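Local atomic coordinates of Hpy188I (Helicobacter pylori, PDB entry 3OQG), a protein that cuts DNA as a restriction endonuclease of the GIY-YIG family, probably with the help of a divalent metal ion, recognising a pseudopalindromic site. Residues 81-86 / 96-101; 92-97 / 113-118; 52-57 / 121-126. One frame throughout, in Å; residues are numbered along the deposited sequence.

Interaction 1: residues 81-86 / 96-101. With nucleotides of chain C.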
loop_
_atom_site.group_PDB
_atom_site.type_symbol
_atom_site.label_atom_id
_atom_site.label_comp_id
_atom_site.label_asym_id
_atom_site.label_seq_id
_atom_site.Cartn_x
_atom_site.Cartn_y
_atom_site.Cartn_z
ATOM N N ILE A 81 13.195 -18.055 8.657
ATOM C CA ILE A 81 12.263 -17.185 7.940
ATOM C C ILE A 81 11.998 -15.935 8.766
ATOM O O ILE A 81 11.403 -15.999 9.844
ATOM C CB ILE A 81 10.949 -17.913 7.611
ATOM C CG1 ILE A 81 11.242 -19.040 6.628
ATOM C CG2 ILE A 81 9.903 -16.930 7.018
ATOM C CD1 ILE A 81 10.050 -19.929 6.322
ATOM N N PHE A 82 12.449 -14.796 8.254
ATOM C CA PHE A 82 12.271 -13.514 8.925
ATOM C C PHE A 82 10.939 -12.889 8.509
ATOM O O PHE A 82 10.241 -12.335 9.329
ATOM C CB PHE A 82 13.429 -12.575 8.575
ATOM C CG PHE A 82 13.180 -11.147 8.924
ATOM C CD1 PHE A 82 13.334 -10.697 10.227
ATOM C CD2 PHE A 82 12.755 -10.249 7.951
ATOM C CE1 PHE A 82 13.069 -9.341 10.561
ATOM C CE2 PHE A 82 12.524 -8.894 8.272
ATOM C CZ PHE A 82 12.693 -8.447 9.570
ATOM N N LYS A 83 10.627 -12.956 7.223
ATOM C CA LYS A 83 9.354 -12.467 6.725
ATOM C C LYS A 83 8.931 -13.071 5.396
ATOM O O LYS A 83 9.742 -13.601 4.655
ATOM C CB LYS A 83 9.316 -10.926 6.706
ATOM C CG LYS A 83 9.733 -10.236 5.465
ATOM C CD LYS A 83 9.268 -8.741 5.481
ATOM C CE LYS A 83 7.826 -8.480 5.008
ATOM N NZ LYS A 83 7.500 -7.001 4.940
ATOM N N ILE A 84 7.627 -12.973 5.140
ATOM C CA ILE A 84 7.008 -13.303 3.872
ATOM C C ILE A 84 6.286 -12.039 3.455
ATOM O O ILE A 84 5.594 -11.433 4.268
ATOM C CB ILE A 84 6.019 -14.471 3.970
ATOM C CG1 ILE A 84 6.724 -15.736 4.483
ATOM C CG2 ILE A 84 5.339 -14.717 2.607
ATOM C CD1 ILE A 84 5.780 -16.809 5.004
ATOM N N GLY A 85 6.505 -11.610 2.213
ATOM C CA GLY A 85 5.851 -10.425 1.665
ATOM C C GLY A 85 5.504 -10.573 0.203
ATOM O O GLY A 85 5.717 -11.620 -0.393
ATOM N N HIS A 86 4.967 -9.513 -0.388
ATOM C CA HIS A 86 4.693 -9.528 -1.805
ATOM C C HIS A 86 4.954 -8.153 -2.407
ATOM O O HIS A 86 5.001 -7.118 -1.700
ATOM C CB HIS A 86 3.241 -9.953 -2.073
ATOM C CG HIS A 86 2.266 -8.821 -1.944
ATOM N ND1 HIS A 86 1.778 -8.392 -0.728
ATOM C CD2 HIS A 86 1.768 -7.968 -2.868
ATOM C CE1 HIS A 86 0.970 -7.366 -0.918
ATOM N NE2 HIS A 86 0.968 -7.069 -2.204
ATOM N N GLN A 96 14.254 -0.988 -2.839
ATOM C CA GLN A 96 14.249 0.491 -2.878
ATOM C C GLN A 96 13.294 1.026 -1.795
ATOM O O GLN A 96 13.652 1.857 -0.951
ATOM C CB GLN A 96 13.787 0.868 -4.292
ATOM C CG GLN A 96 13.941 2.281 -4.732
ATOM C CD GLN A 96 13.659 2.314 -6.251
ATOM O OE1 GLN A 96 12.728 2.964 -6.703
ATOM N NE2 GLN A 96 14.417 1.491 -7.022
ATOM N N SER A 97 12.089 0.484 -1.785
ATOM C CA SER A 97 11.088 0.837 -0.767
ATOM C C SER A 97 11.586 0.517 0.658
ATOM O O SER A 97 11.540 1.374 1.548
ATOM C CB SER A 97 9.756 0.143 -1.086
ATOM O OG SER A 97 8.731 0.558 -0.177
ATOM N N TYR A 98 12.083 -0.690 0.910
ATOM C CA TYR A 98 12.708 -0.987 2.230
ATOM C C TYR A 98 13.782 0.017 2.606
ATOM O O TYR A 98 13.901 0.417 3.775
ATOM C CB TYR A 98 13.300 -2.393 2.261
ATOM C CG TYR A 98 12.265 -3.468 2.470
ATOM C CD1 TYR A 98 11.487 -3.495 3.620
ATOM C CD2 TYR A 98 12.080 -4.479 1.534
ATOM C CE1 TYR A 98 10.573 -4.486 3.833
ATOM C CE2 TYR A 98 11.153 -5.483 1.741
ATOM C CZ TYR A 98 10.385 -5.476 2.875
ATOM O OH TYR A 98 9.451 -6.476 3.096
ATOM N N ASN A 99 14.573 0.449 1.624
ATOM C CA ASN A 99 15.606 1.449 1.883
ATOM C C ASN A 99 15.073 2.836 2.288
ATOM O O ASN A 99 15.864 3.717 2.644
ATOM C CB ASN A 99 16.565 1.546 0.695
ATOM C CG ASN A 99 17.509 0.381 0.626
ATOM O OD1 ASN A 99 17.746 -0.294 1.644
ATOM N ND2 ASN A 99 18.081 0.126 -0.576
ATOM N N CYS A 100 13.748 3.012 2.238
ATOM C CA CYS A 100 13.091 4.195 2.815
ATOM C C CYS A 100 12.942 4.138 4.337
ATOM O O CYS A 100 12.542 5.132 4.954
ATOM C CB CYS A 100 11.716 4.404 2.197
ATOM S SG CYS A 100 11.775 4.821 0.441
ATOM N N GLY A 101 13.243 2.985 4.933
ATOM C CA GLY A 101 13.118 2.789 6.370
ATOM C C GLY A 101 14.177 3.457 7.226
ATOM O O GLY A 101 14.513 2.937 8.261
ATOM P P DG C 6 4.722 -6.049 2.523
ATOM O OP1 DG C 6 4.725 -7.439 2.021
ATOM O OP2 DG C 6 5.863 -5.547 3.331
ATOM O "O5'" DG C 6 4.485 -5.074 1.288
ATOM C "C5'" DG C 6 3.181 -4.967 0.724
ATOM C "C4'" DG C 6 3.055 -3.706 -0.094
ATOM O "O4'" DG C 6 3.182 -2.530 0.741
ATOM C "C3'" DG C 6 4.104 -3.558 -1.199
ATOM O "O3'" DG C 6 3.445 -3.234 -2.421
ATOM C "C2'" DG C 6 4.955 -2.391 -0.733
ATOM C "C1'" DG C 6 3.916 -1.576 0.001
ATOM N N9 DG C 6 4.447 -0.566 0.913
ATOM C C8 DG C 6 5.241 -0.749 2.022
ATOM N N7 DG C 6 5.601 0.375 2.584
ATOM C C5 DG C 6 4.992 1.359 1.811
ATOM C C6 DG C 6 5.030 2.777 1.917
ATOM O O6 DG C 6 5.641 3.477 2.742
ATOM N N1 DG C 6 4.265 3.383 0.918
ATOM C C2 DG C 6 3.571 2.713 -0.059
ATOM N N2 DG C 6 2.905 3.466 -0.951
ATOM N N3 DG C 6 3.531 1.400 -0.167
ATOM C C4 DG C 6 4.262 0.792 0.789
ATOM P P DA C 7 4.295 -3.030 -3.757
ATOM O OP1 DA C 7 3.668 -3.870 -4.799
ATOM O OP2 DA C 7 5.744 -3.184 -3.460
ATOM O "O5'" DA C 7 4.039 -1.502 -4.127
ATOM C "C5'" DA C 7 2.703 -1.026 -4.289
ATOM C "C4'" DA C 7 2.698 0.381 -4.840
ATOM O "O4'" DA C 7 3.189 1.308 -3.845
ATOM C "C3'" DA C 7 3.536 0.608 -6.095
ATOM O "O3'" DA C 7 2.801 1.418 -7.019
ATOM C "C2'" DA C 7 4.771 1.327 -5.581
ATOM C "C1'" DA C 7 4.274 2.067 -4.351
ATOM N N9 DA C 7 5.276 2.169 -3.289
ATOM C C8 DA C 7 5.860 1.130 -2.599
ATOM N N7 DA C 7 6.739 1.514 -1.707
ATOM C C5 DA C 7 6.736 2.899 -1.809
ATOM C C6 DA C 7 7.463 3.899 -1.138
ATOM N N6 DA C 7 8.371 3.650 -0.185
ATOM N N1 DA C 7 7.224 5.182 -1.482
ATOM C C2 DA C 7 6.314 5.432 -2.439
ATOM N N3 DA C 7 5.574 4.583 -3.140
ATOM C C4 DA C 7 5.835 3.315 -2.777
ATOM P P DC C 9 5.056 8.031 -10.047
ATOM O OP1 DC C 9 4.027 9.037 -10.419
ATOM O OP2 DC C 9 5.520 7.053 -11.063
ATOM O "O5'" DC C 9 6.319 8.805 -9.462
ATOM C "C5'" DC C 9 6.181 9.724 -8.380
ATOM C "C4'" DC C 9 7.538 10.197 -7.910
ATOM O "O4'" DC C 9 8.281 9.167 -7.214
ATOM C "C3'" DC C 9 8.474 10.734 -8.999
ATOM O "O3'" DC C 9 8.701 12.120 -8.808
ATOM C "C2'" DC C 9 9.784 10.001 -8.760
ATOM C "C1'" DC C 9 9.641 9.538 -7.325
ATOM N N1 DC C 9 10.486 8.383 -6.982
ATOM C C2 DC C 9 11.505 8.566 -6.052
ATOM O O2 DC C 9 11.627 9.681 -5.512
ATOM N N3 DC C 9 12.324 7.534 -5.758
ATOM C C4 DC C 9 12.148 6.357 -6.353
ATOM N N4 DC C 9 12.995 5.373 -6.042
ATOM C C5 DC C 9 11.097 6.137 -7.292
ATOM C C6 DC C 9 10.297 7.169 -7.573
#
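Lys-83, on strand 80-87, outermost in the sheet within this chain, faces Tyr-98 on helix 91-98; a type I turn runs from Tyr-98 to Gly-101. The strand is bulged here: Phe-82 and Lys-83 both pair with Phe-75 in a classic beta bulge. The two side chains come from opposite directions and meet at their polar ends. Lys-83 bends at chi3 (-84°), which turns its ammonium group to the edge of the Tyr-98 ring, in the ring plane, where NZ donates to OH at 2.7 Å. Tyr-98 OH is also hydrogen-bonded to Tyr-73. The same NZ gives a second bond, to OP2 of DG6 of chain C. On the other phosphate oxygen the backbone takes over: His-86 N donates to OP1 at 3.2 Å, and Gly-85 CA makes a close approach to it. Lys-83, Ile-84 and Gly-85 occupy what is probably the place of the YIG element of the family, with Tyr-73 on the GIY strand. One residue before Tyr-98, Ser-97 OG donates to N7 of DA7 of chain C at 2.7 Å, a major-groove contact. His-86, a calcium ligand in a crystal structure of this enzyme though no calcium is bound to it here, is bonded through ND1 to Glu-159 of the second subunit. The DG6 phosphate is thus gripped through both non-bridging oxygens beside a metal-binding histidine, consistent with its being the group the enzyme attacks.

Interaction 2: residues 92-97 / 113-118. With nucleotides of chain C.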
loop_
_atom_site.group_PDB
_atom_site.type_symbol
_atom_site.label_atom_id
_atom_site.label_comp_id
_atom_site.label_asym_id
_atom_site.label_seq_id
_atom_site.Cartn_x
_atom_site.Cartn_y
_atom_site.Cartn_z
ATOM N N THR A 92 13.702 -5.327 -7.025
ATOM C CA THR A 92 14.597 -4.191 -6.904
ATOM C C THR A 92 13.847 -2.972 -6.357
ATOM O O THR A 92 14.354 -2.271 -5.490
ATOM C CB THR A 92 15.267 -3.855 -8.255
ATOM O OG1 THR A 92 14.271 -3.691 -9.272
ATOM C CG2 THR A 92 16.219 -4.976 -8.650
ATOM N N LYS A 93 12.649 -2.726 -6.881
ATOM C CA LYS A 93 11.811 -1.620 -6.402
ATOM C C LYS A 93 11.328 -1.850 -4.960
ATOM O O LYS A 93 11.267 -0.909 -4.140
ATOM C CB LYS A 93 10.641 -1.369 -7.361
ATOM C CG LYS A 93 11.069 -0.772 -8.704
ATOM C CD LYS A 93 9.839 -0.289 -9.441
ATOM C CE LYS A 93 10.115 0.066 -10.858
ATOM N NZ LYS A 93 8.836 0.498 -11.509
ATOM N N ARG A 94 10.977 -3.090 -4.628
ATOM C CA ARG A 94 10.569 -3.389 -3.265
ATOM C C ARG A 94 11.721 -3.143 -2.294
ATOM O O ARG A 94 11.510 -2.638 -1.199
ATOM C CB ARG A 94 10.025 -4.820 -3.112
ATOM C CG ARG A 94 9.537 -5.150 -1.682
ATOM C CD ARG A 94 8.344 -4.267 -1.275
ATOM N NE ARG A 94 7.890 -4.372 0.116
ATOM C CZ ARG A 94 8.273 -3.567 1.108
ATOM N NH1 ARG A 94 9.153 -2.625 0.906
ATOM N NH2 ARG A 94 7.728 -3.697 2.317
ATOM N N VAL A 95 12.938 -3.530 -2.678
ATOM C CA VAL A 95 14.112 -3.230 -1.850
ATOM C C VAL A 95 14.355 -1.716 -1.728
ATOM O O VAL A 95 14.663 -1.241 -0.649
ATOM C CB VAL A 95 15.352 -3.976 -2.366
ATOM C CG1 VAL A 95 16.632 -3.515 -1.591
ATOM C CG2 VAL A 95 15.106 -5.475 -2.242
ATOM N N GLN A 96 14.254 -0.988 -2.839
ATOM C CA GLN A 96 14.249 0.491 -2.878
ATOM C C GLN A 96 13.294 1.026 -1.795
ATOM O O GLN A 96 13.652 1.857 -0.951
ATOM C CB GLN A 96 13.787 0.868 -4.292
ATOM C CG GLN A 96 13.941 2.281 -4.732
ATOM C CD GLN A 96 13.659 2.314 -6.251
ATOM O OE1 GLN A 96 12.728 2.964 -6.703
ATOM N NE2 GLN A 96 14.417 1.491 -7.022
ATOM N N SER A 97 12.089 0.484 -1.785
ATOM C CA SER A 97 11.088 0.837 -0.767
ATOM C C SER A 97 11.586 0.517 0.658
ATOM O O SER A 97 11.540 1.374 1.548
ATOM C CB SER A 97 9.756 0.143 -1.086
ATOM O OG SER A 97 8.731 0.558 -0.177
ATOM N N THR A 113 5.998 2.333 8.694
ATOM C CA THR A 113 6.533 1.673 9.894
ATOM C C THR A 113 7.159 0.305 9.573
ATOM O O THR A 113 8.170 -0.055 10.178
ATOM C CB THR A 113 5.504 1.546 11.071
ATOM O OG1 THR A 113 4.492 0.606 10.714
ATOM C CG2 THR A 113 4.890 2.899 11.421
ATOM N N THR A 114 6.603 -0.400 8.591
ATOM C CA THR A 114 7.152 -1.665 8.102
ATOM C C THR A 114 8.558 -1.491 7.556
ATOM O O THR A 114 9.466 -2.257 7.896
ATOM C CB THR A 114 6.276 -2.253 6.961
ATOM O OG1 THR A 114 4.975 -2.538 7.462
ATOM C CG2 THR A 114 6.874 -3.534 6.407
ATOM N N ASN A 115 8.728 -0.528 6.664
ATOM C CA ASN A 115 10.038 -0.360 6.039
ATOM C C ASN A 115 11.086 0.030 7.090
ATOM O O ASN A 115 12.221 -0.442 7.059
ATOM C CB ASN A 115 9.991 0.622 4.883
ATOM C CG ASN A 115 9.358 0.030 3.655
ATOM O OD1 ASN A 115 9.332 -1.188 3.489
ATOM N ND2 ASN A 115 8.850 0.889 2.773
ATOM N N TYR A 116 10.681 0.858 8.041
ATOM C CA TYR A 116 11.546 1.209 9.180
ATOM C C TYR A 116 11.945 -0.011 10.013
ATOM O O TYR A 116 13.126 -0.245 10.259
ATOM C CB TYR A 116 10.845 2.232 10.047
ATOM C CG TYR A 116 11.522 2.498 11.355
ATOM C CD1 TYR A 116 12.701 3.224 11.431
ATOM C CD2 TYR A 116 10.983 1.994 12.539
ATOM C CE1 TYR A 116 13.326 3.457 12.683
ATOM C CE2 TYR A 116 11.586 2.234 13.773
ATOM C CZ TYR A 116 12.753 2.939 13.843
ATOM O OH TYR A 116 13.316 3.160 15.104
ATOM N N PHE A 117 10.961 -0.784 10.447
ATOM C CA PHE A 117 11.233 -1.979 11.239
ATOM C C PHE A 117 12.142 -2.963 10.469
ATOM O O PHE A 117 13.107 -3.491 11.019
ATOM C CB PHE A 117 9.929 -2.653 11.677
ATOM C CG PHE A 117 10.133 -4.073 12.154
ATOM C CD1 PHE A 117 10.692 -4.322 13.394
ATOM C CD2 PHE A 117 9.870 -5.144 11.310
ATOM C CE1 PHE A 117 10.951 -5.629 13.808
ATOM C CE2 PHE A 117 10.132 -6.449 11.717
ATOM C CZ PHE A 117 10.673 -6.690 12.968
ATOM N N VAL A 118 11.828 -3.226 9.208
ATOM C CA VAL A 118 12.620 -4.180 8.432
ATOM C C VAL A 118 14.034 -3.672 8.133
ATOM O O VAL A 118 15.008 -4.384 8.388
ATOM C CB VAL A 118 11.884 -4.640 7.150
ATOM C CG1 VAL A 118 12.806 -5.558 6.313
ATOM C CG2 VAL A 118 10.589 -5.351 7.497
ATOM P P DG C 6 4.722 -6.049 2.523
ATOM O OP1 DG C 6 4.725 -7.439 2.021
ATOM O OP2 DG C 6 5.863 -5.547 3.331
ATOM O "O5'" DG C 6 4.485 -5.074 1.288
ATOM C "C5'" DG C 6 3.181 -4.967 0.724
ATOM C "C4'" DG C 6 3.055 -3.706 -0.094
ATOM O "O4'" DG C 6 3.182 -2.530 0.741
ATOM C "C3'" DG C 6 4.104 -3.558 -1.199
ATOM O "O3'" DG C 6 3.445 -3.234 -2.421
ATOM C "C2'" DG C 6 4.955 -2.391 -0.733
ATOM C "C1'" DG C 6 3.916 -1.576 0.001
ATOM N N9 DG C 6 4.447 -0.566 0.913
ATOM C C8 DG C 6 5.241 -0.749 2.022
ATOM N N7 DG C 6 5.601 0.375 2.584
ATOM C C5 DG C 6 4.992 1.359 1.811
ATOM C C6 DG C 6 5.030 2.777 1.917
ATOM O O6 DG C 6 5.641 3.477 2.742
ATOM N N1 DG C 6 4.265 3.383 0.918
ATOM C C2 DG C 6 3.571 2.713 -0.059
ATOM N N2 DG C 6 2.905 3.466 -0.951
ATOM N N3 DG C 6 3.531 1.400 -0.167
ATOM C C4 DG C 6 4.262 0.792 0.789
ATOM P P DT C 5 3.142 -5.345 8.578
ATOM O OP1 DT C 5 2.996 -6.815 8.511
ATOM O OP2 DT C 5 4.434 -4.747 8.992
ATOM O "O5'" DT C 5 2.779 -4.778 7.143
ATOM C "C5'" DT C 5 1.750 -5.368 6.365
ATOM C "C4'" DT C 5 1.866 -4.878 4.944
ATOM O "O4'" DT C 5 1.470 -3.493 4.903
ATOM C "C3'" DT C 5 3.303 -4.941 4.428
ATOM O "O3'" DT C 5 3.382 -5.909 3.384
ATOM C "C2'" DT C 5 3.631 -3.518 3.987
ATOM C "C1'" DT C 5 2.292 -2.785 4.000
ATOM N N1 DT C 5 2.355 -1.387 4.468
ATOM C C2 DT C 5 1.930 -0.389 3.619
ATOM O O2 DT C 5 1.537 -0.596 2.482
ATOM N N3 DT C 5 1.984 0.872 4.152
ATOM C C4 DT C 5 2.418 1.228 5.414
ATOM O O4 DT C 5 2.404 2.409 5.758
ATOM C C5 DT C 5 2.864 0.135 6.245
ATOM C C7 DT C 5 3.351 0.430 7.629
ATOM C C6 DT C 5 2.813 -1.100 5.735
ATOM P P DA C 7 4.295 -3.030 -3.757
ATOM O OP1 DA C 7 3.668 -3.870 -4.799
ATOM O OP2 DA C 7 5.744 -3.184 -3.460
ATOM O "O5'" DA C 7 4.039 -1.502 -4.127
ATOM C "C5'" DA C 7 2.703 -1.026 -4.289
ATOM C "C4'" DA C 7 2.698 0.381 -4.840
ATOM O "O4'" DA C 7 3.189 1.308 -3.845
ATOM C "C3'" DA C 7 3.536 0.608 -6.095
ATOM O "O3'" DA C 7 2.801 1.418 -7.019
ATOM C "C2'" DA C 7 4.771 1.327 -5.581
ATOM C "C1'" DA C 7 4.274 2.067 -4.351
ATOM N N9 DA C 7 5.276 2.169 -3.289
ATOM C C8 DA C 7 5.860 1.130 -2.599
ATOM N N7 DA C 7 6.739 1.514 -1.707
ATOM C C5 DA C 7 6.736 2.899 -1.809
ATOM C C6 DA C 7 7.463 3.899 -1.138
ATOM N N6 DA C 7 8.371 3.650 -0.185
ATOM N N1 DA C 7 7.224 5.182 -1.482
ATOM C C2 DA C 7 6.314 5.432 -2.439
ATOM N N3 DA C 7 5.574 4.583 -3.140
ATOM C C4 DA C 7 5.835 3.315 -2.777
#
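Ser-97 and Asn-115 mark the nearest approach of two helical segments that run almost perpendicular, at 87°, with axes 11.1 Å apart and CA of Ser-97 lying 7.0 Å from CA of Asn-115. Asn-115 bridges them with both ends of its amide. Its OD1 is gripped end-on by Arg-94, from NH1 at 3.0 Å and from NH2 at 3.2 Å, the first bond being the straighter (157° at the hydrogen). The oxygen lies in the guanidinium plane, while the amide is turned 60° against that plane, and both donors stand tilted from the carbonyl plane. Arg-94 gets there by folding at chi2, which swings the guanidinium off its own helix and along the DNA backbone, where C2' of DG6 of chain C covers one face. In the GIY-YIG fold the helix after the YIG strand supplies an active-site arginine, and Arg-94 is probably that residue: NH2 also donates to DG6 OP2 at 2.8 Å, and Tyr-98 adds a cation-pi contact. Asn-115 may therefore count as a second-shell residue, fixing the rotation of the guanidinium about its last bonds. The other end of the amide, ND2, donates to Ser-97 OG at 3.0 Å, probably steadying the hydroxyl bonded to the DA7 base of chain C. The preceding residue, Thr-114, donates through OG1 to OP2 of DT5 of chain C at 2.7 Å, and its methyl CG2 rests at the edge of the guanidinium.

Interaction 3: residues 52-57 / 121-126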
loop_
_atom_site.group_PDB
_atom_site.type_symbol
_atom_site.label_atom_id
_atom_site.label_comp_id
_atom_site.label_asym_id
_atom_site.label_seq_id
_atom_site.Cartn_x
_atom_site.Cartn_y
_atom_site.Cartn_z
ATOM N N SER A 52 26.951 1.778 7.011
ATOM C CA SER A 52 27.441 3.137 6.839
ATOM C C SER A 52 26.491 3.955 5.977
ATOM O O SER A 52 26.278 5.141 6.241
ATOM C CB SER A 52 28.833 3.153 6.219
ATOM O OG SER A 52 29.288 4.494 6.109
ATOM N N LEU A 53 25.906 3.325 4.965
ATOM C CA LEU A 53 24.999 4.033 4.064
ATOM C C LEU A 53 23.515 3.838 4.412
ATOM O O LEU A 53 22.645 4.343 3.708
ATOM C CB LEU A 53 25.267 3.610 2.622
ATOM C CG LEU A 53 26.675 3.971 2.111
ATOM C CD1 LEU A 53 26.657 3.849 0.627
ATOM C CD2 LEU A 53 27.154 5.361 2.532
ATOM N N GLU A 54 23.251 3.119 5.500
ATOM C CA GLU A 54 21.888 2.877 6.026
ATOM C C GLU A 54 20.967 2.349 4.939
ATOM O O GLU A 54 19.880 2.878 4.700
ATOM C CB GLU A 54 21.293 4.126 6.680
ATOM C CG GLU A 54 20.075 3.817 7.566
ATOM C CD GLU A 54 19.524 5.034 8.259
ATOM O OE1 GLU A 54 19.962 6.177 7.946
ATOM O OE2 GLU A 54 18.661 4.845 9.136
ATOM N N LYS A 55 21.423 1.294 4.276
ATOM C CA LYS A 55 20.672 0.735 3.172
ATOM C C LYS A 55 21.057 -0.706 2.968
ATOM O O LYS A 55 22.100 -1.161 3.450
ATOM C CB LYS A 55 20.936 1.512 1.868
ATOM C CG LYS A 55 22.295 1.277 1.276
ATOM C CD LYS A 55 22.542 2.120 0.034
ATOM C CE LYS A 55 21.571 1.842 -1.124
ATOM N NZ LYS A 55 21.892 2.639 -2.370
ATOM N N LEU A 56 20.225 -1.387 2.192
ATOM C CA LEU A 56 20.473 -2.719 1.685
ATOM C C LEU A 56 20.889 -2.718 0.218
ATOM O O LEU A 56 20.243 -2.101 -0.629
ATOM C CB LEU A 56 19.211 -3.540 1.787
ATOM C CG LEU A 56 18.597 -3.620 3.185
ATOM C CD1 LEU A 56 17.134 -4.063 3.128
ATOM C CD2 LEU A 56 19.433 -4.521 4.055
ATOM N N GLU A 57 21.965 -3.434 -0.075
ATOM C CA GLU A 57 22.424 -3.620 -1.455
ATOM C C GLU A 57 21.893 -4.949 -1.948
ATOM O O GLU A 57 21.491 -5.774 -1.147
ATOM C CB GLU A 57 23.939 -3.617 -1.510
ATOM C CG GLU A 57 24.547 -2.309 -1.035
ATOM C CD GLU A 57 26.023 -2.391 -0.733
ATOM O OE1 GLU A 57 26.586 -3.504 -0.636
ATOM O OE2 GLU A 57 26.613 -1.320 -0.542
ATOM N N SER A 121 16.073 -3.497 11.420
ATOM C CA SER A 121 16.332 -4.852 11.946
ATOM C C SER A 121 17.399 -5.560 11.127
ATOM O O SER A 121 18.325 -6.149 11.683
ATOM C CB SER A 121 15.052 -5.694 11.982
ATOM O OG SER A 121 14.153 -5.202 12.974
ATOM N N LEU A 122 17.282 -5.499 9.805
ATOM C CA LEU A 122 18.283 -6.125 8.939
ATOM C C LEU A 122 19.668 -5.488 9.073
ATOM O O LEU A 122 20.677 -6.191 9.039
ATOM C CB LEU A 122 17.804 -6.131 7.481
ATOM C CG LEU A 122 16.538 -6.942 7.170
ATOM C CD1 LEU A 122 16.279 -7.056 5.658
ATOM C CD2 LEU A 122 16.466 -8.315 7.808
ATOM N N LEU A 123 19.728 -4.165 9.207
ATOM C CA LEU A 123 21.002 -3.483 9.416
ATOM C C LEU A 123 21.651 -3.901 10.744
ATOM O O LEU A 123 22.868 -4.107 10.827
ATOM C CB LEU A 123 20.810 -1.945 9.357
ATOM C CG LEU A 123 20.508 -1.313 7.994
ATOM C CD1 LEU A 123 20.314 0.215 8.154
ATOM C CD2 LEU A 123 21.571 -1.654 6.943
ATOM N N LYS A 124 20.839 -4.009 11.794
ATOM C CA LYS A 124 21.333 -4.342 13.138
ATOM C C LYS A 124 21.797 -5.784 13.241
ATOM O O LYS A 124 22.853 -6.068 13.832
ATOM C CB LYS A 124 20.263 -4.037 14.184
ATOM C CG LYS A 124 20.658 -4.224 15.626
ATOM C CD LYS A 124 21.749 -3.259 16.108
ATOM C CE LYS A 124 22.129 -3.526 17.577
ATOM N NZ LYS A 124 22.822 -4.855 17.763
ATOM N N ILE A 125 21.014 -6.698 12.671
ATOM C CA ILE A 125 21.377 -8.117 12.639
ATOM C C ILE A 125 22.648 -8.268 11.801
ATOM O O ILE A 125 23.553 -9.052 12.126
ATOM C CB ILE A 125 20.238 -8.943 12.049
ATOM C CG1 ILE A 125 19.021 -8.959 13.006
ATOM C CG2 ILE A 125 20.715 -10.366 11.690
ATOM C CD1 ILE A 125 17.767 -9.527 12.352
ATOM N N ASN A 126 22.710 -7.469 10.739
ATOM C CA ASN A 126 23.923 -7.303 9.932
ATOM C C ASN A 126 24.409 -8.620 9.331
ATOM O O ASN A 126 25.627 -8.918 9.282
ATOM C CB ASN A 126 25.001 -6.600 10.746
ATOM C CG ASN A 126 26.083 -5.973 9.884
ATOM O OD1 ASN A 126 25.869 -5.642 8.707
ATOM N ND2 ASN A 126 27.255 -5.774 10.485
#
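Leu-123 and Leu-122, neighbours near the end of helix 113-125, pack crosswise against the start of strand 55-60, an outermost strand of the antiparallel sheet in this GIY-YIG fold. The chain enters that strand through a G1 beta bulge, in which Glu-54, with positive phi, and Lys-55 both face Asn-50. The contact is almost wholly apolar. Glu-54 and Leu-123 are the residues of nearest approach, their CA atoms 7.3 Å apart, and their side chains cross at about a right angle. Leu-123 CD1 lies across the aliphatic part of the glutamate, 3.7 Å from Glu-54 CG, while its other branch, CD2, presses on the strand backbone, 3.6 Å from Lys-55 O. The leucine fork thus straddles the bulge, one methyl on each of two successive residues. A second right-angled crossing follows at Leu-56, whose methyls reach toward the helix although its CB does not point at it. Leu-56 meets Leu-122 methyl to methyl, CD1 to CD1 at 4.0 Å, and its CD2 sits 4.1 Å from Leu-122 CB. Leu-122 carries the packing on to Ile-77, so the end of the helix spans from outermost strand 55-60 to strand 71-77, the fourth across the sheet. After Ile-125 the helix ends, and Asn-126 takes positive phi. Polar links frame the apolar centre: Leu-123 O is bonded to Asn-51 ND2, on the loop before the bulge. Glu-54 points its CB away from the helix and, with CG anti to the backbone N (chi1 -164°), runs out extended until OE2 is hydrogen-bonded to both Val-103 N and Gln-120 NE2.

How the interactions relate
Following the chain from the N terminus, residues 52-57 come first and wait longest for their partner: interaction 3 closes a loop of more than sixty residues when helix 113-125 returns to the outermost strand 55-60. The other two contacts are nested inside it. Interaction 1 closes a short loop between strand 80-87 and helix 91-98; interaction 2 begins on the stretch where interaction 1 ends, so the two are linked in succession through Gln-96 and Ser-97. They meet at Tyr-98, whose ring packs on Asn-115 and Val-118. Asn-99, in the type I turn, probably bonds through OD1 to Leu-56 N, joining interactions 1 and 3. Helix 113-125 thus serves the DNA-facing contact at its start and the sheet-covering contact near its end.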